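Local coordinates for pirin-like protein YhaK (PDB 2VEC), which is a monomeric cytoplasmic bicupin of the pirin family that lacks quercetin 2,3-dioxygenase activity and belongs to a redox-sensitive enterobacterial subclass, at residues R44-F49 / L63-Q68. Sequence-based numbering, arbitrary orientation.
Sequences RYTFSF and LRVLNQ
Tyr45 lies across Gln68 where strand 45-48 runs antiparallel to residues 63-68 of strand 63-71. The two residues form a hydrogen-bonded pair through both backbones, with Gln68 N to Tyr45 O at 2.8 Å. Tyr45 CG sits between its backbone N and carbonyl carbon (chi1 52°), which brings the ring over Gln68. CD1, CE1 and CZ pass above Gln68 CB in a CH-pi contact, the carbon 4.0 Å from the centroid of the Tyr45 ring. Tyr45 CE2 meets Leu66 CD2 obliquely at 3.9 Å. At the tip, OH donates to a water in the ring plane, and that water donates to Gln68 OE1. Gln68 NE2 is held by Trp40 O and Ala43 O, so both ends of the amide are fixed. Phe47 follows on the same face, its CD2 3.9 Å from Leu66 CD2. Just past strand 45-48 is Phe49. The Arg64 chain bends at chi2 and chi3 and brings NE to Phe49 O at 2.7 Å. This bond is nearly straight (172°) and lies in the guanidinium plane. Arg64 NH1 also pairs with Asp143. Arg64 and Val65 form a classic beta bulge opposite Trp141. Strand 45-48 is the outermost strand of its cupin sheet, and 63-71 links it to strand 135-143. Tyr45 and Phe47 touch strand 203-208 of the C-terminal half, joining the two cupin halves.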
loop_
_atom_site.group_PDB
_atom_site.type_symbol
_atom_site.label_atom_id
_atom_site.label_comp_id
_atom_site.label_asym_id
_atom_site.label_seq_id
_atom_site.Cartn_x
_atom_site.Cartn_y
_atom_site.Cartn_z
ATOM N N ARG A 44 -10.682 -10.321 0.866
ATOM C CA ARG A 44 -10.889 -9.271 1.872
ATOM C C ARG A 44 -10.096 -9.666 3.122
ATOM O O ARG A 44 -10.299 -10.772 3.633
ATOM C CB ARG A 44 -12.381 -9.188 2.246
ATOM C CG ARG A 44 -13.314 -8.696 1.164
ATOM C CD ARG A 44 -14.803 -8.920 1.581
ATOM N NE ARG A 44 -15.054 -8.160 2.816
ATOM C CZ ARG A 44 -15.492 -8.668 3.968
ATOM N NH1 ARG A 44 -15.788 -9.962 4.084
ATOM N NH2 ARG A 44 -15.650 -7.858 5.014
ATOM N N TYR A 45 -9.213 -8.787 3.616
ATOM C CA TYR A 45 -8.406 -9.077 4.785
ATOM C C TYR A 45 -7.870 -7.792 5.381
ATOM O O TYR A 45 -7.753 -6.805 4.656
ATOM C CB TYR A 45 -7.229 -10.002 4.437
ATOM C CG TYR A 45 -6.348 -9.565 3.267
ATOM C CD1 TYR A 45 -6.618 -9.978 1.967
ATOM C CD2 TYR A 45 -5.210 -8.788 3.485
ATOM C CE1 TYR A 45 -5.768 -9.585 0.905
ATOM C CE2 TYR A 45 -4.324 -8.408 2.429
ATOM C CZ TYR A 45 -4.642 -8.790 1.138
ATOM O OH TYR A 45 -3.807 -8.426 0.101
ATOM N N THR A 46 -7.577 -7.805 6.687
ATOM C CA THR A 46 -6.962 -6.657 7.380
ATOM C C THR A 46 -5.796 -7.071 8.303
ATOM O O THR A 46 -6.016 -7.891 9.215
ATOM C CB THR A 46 -8.008 -5.935 8.280
ATOM O OG1 THR A 46 -9.180 -5.633 7.501
ATOM C CG2 THR A 46 -7.422 -4.647 8.846
ATOM N N PHE A 47 -4.586 -6.535 8.045
ATOM C CA PHE A 47 -3.436 -6.721 8.926
ATOM C C PHE A 47 -3.421 -5.466 9.812
ATOM O O PHE A 47 -3.530 -4.375 9.272
ATOM C CB PHE A 47 -2.075 -6.687 8.197
ATOM C CG PHE A 47 -1.793 -7.846 7.265
ATOM C CD1 PHE A 47 -1.075 -8.953 7.720
ATOM C CD2 PHE A 47 -2.081 -7.767 5.934
ATOM C CE1 PHE A 47 -0.754 -10.005 6.853
ATOM C CE2 PHE A 47 -1.779 -8.818 5.048
ATOM C CZ PHE A 47 -1.137 -9.934 5.501
ATOM N N SER A 48 -3.271 -5.632 11.118
ATOM C CA SER A 48 -3.081 -4.503 12.046
ATOM C C SER A 48 -1.766 -4.710 12.761
ATOM O O SER A 48 -1.593 -5.756 13.408
ATOM C CB SER A 48 -4.231 -4.441 13.048
ATOM O OG SER A 48 -5.483 -4.303 12.352
ATOM N N PHE A 49 -0.841 -3.754 12.620
ATOM C CA PHE A 49 0.496 -3.856 13.213
ATOM C C PHE A 49 0.795 -2.755 14.210
ATOM O O PHE A 49 0.256 -1.642 14.127
ATOM C CB PHE A 49 1.615 -3.819 12.140
ATOM C CG PHE A 49 1.472 -4.860 11.064
ATOM C CD1 PHE A 49 1.457 -6.214 11.386
ATOM C CD2 PHE A 49 1.353 -4.478 9.725
ATOM C CE1 PHE A 49 1.311 -7.209 10.415
ATOM C CE2 PHE A 49 1.260 -5.460 8.735
ATOM C CZ PHE A 49 1.223 -6.820 9.079
ATOM N N LEU A 63 4.074 1.259 9.696
ATOM C CA LEU A 63 2.910 0.709 8.977
ATOM C C LEU A 63 1.918 0.159 10.002
ATOM O O LEU A 63 2.267 -0.784 10.721
ATOM C CB LEU A 63 3.373 -0.402 8.059
ATOM C CG LEU A 63 2.267 -1.134 7.302
ATOM C CD1 LEU A 63 1.577 -0.185 6.294
ATOM C CD2 LEU A 63 2.803 -2.398 6.617
ATOM N N ARG A 64 0.739 0.771 10.120
ATOM C CA ARG A 64 -0.233 0.376 11.175
ATOM C C ARG A 64 -1.360 -0.554 10.709
ATOM O O ARG A 64 -1.875 -1.370 11.465
ATOM C CB ARG A 64 -0.807 1.624 11.853
ATOM C CG ARG A 64 0.285 2.544 12.458
ATOM C CD ARG A 64 1.220 1.758 13.459
ATOM N NE ARG A 64 0.488 1.065 14.528
ATOM C CZ ARG A 64 0.032 1.659 15.630
ATOM N NH1 ARG A 64 0.230 2.975 15.809
ATOM N NH2 ARG A 64 -0.574 0.944 16.568
ATOM N N VAL A 65 -1.747 -0.437 9.448
ATOM C CA VAL A 65 -2.792 -1.313 8.927
ATOM C C VAL A 65 -2.428 -1.554 7.475
ATOM O O VAL A 65 -1.928 -0.638 6.816
ATOM C CB VAL A 65 -4.148 -0.595 8.960
ATOM C CG1 VAL A 65 -5.204 -1.328 8.019
ATOM C CG2 VAL A 65 -4.646 -0.493 10.415
ATOM N N LEU A 66 -2.649 -2.774 6.987
ATOM C CA LEU A 66 -2.714 -2.998 5.542
ATOM C C LEU A 66 -3.954 -3.836 5.299
ATOM O O LEU A 66 -4.160 -4.922 5.905
ATOM C CB LEU A 66 -1.442 -3.673 4.982
ATOM C CG LEU A 66 -1.545 -3.841 3.433
ATOM C CD1 LEU A 66 -0.243 -3.657 2.760
ATOM C CD2 LEU A 66 -2.222 -5.179 3.041
ATOM N N ASN A 67 -4.842 -3.319 4.475
ATOM C CA ASN A 67 -6.071 -4.061 4.250
ATOM C C ASN A 67 -6.461 -4.132 2.804
ATOM O O ASN A 67 -5.948 -3.365 1.981
ATOM C CB ASN A 67 -7.206 -3.578 5.165
ATOM C CG ASN A 67 -7.828 -2.283 4.737
ATOM O OD1 ASN A 67 -8.439 -2.177 3.675
ATOM N ND2 ASN A 67 -7.758 -1.289 5.626
ATOM N N GLN A 68 -7.301 -5.096 2.483
ATOM C CA GLN A 68 -7.926 -5.130 1.179
ATOM C C GLN A 68 -9.398 -5.337 1.420
ATOM O O GLN A 68 -9.788 -6.213 2.191
ATOM C CB GLN A 68 -7.374 -6.237 0.289
ATOM C CG GLN A 68 -8.215 -6.379 -1.009
ATOM C CD GLN A 68 -7.523 -7.194 -2.077
ATOM O OE1 GLN A 68 -6.340 -6.947 -2.388
ATOM N NE2 GLN A 68 -8.248 -8.164 -2.661
HETATM O O HOH W 1 -4.664 -9.086 -2.311
#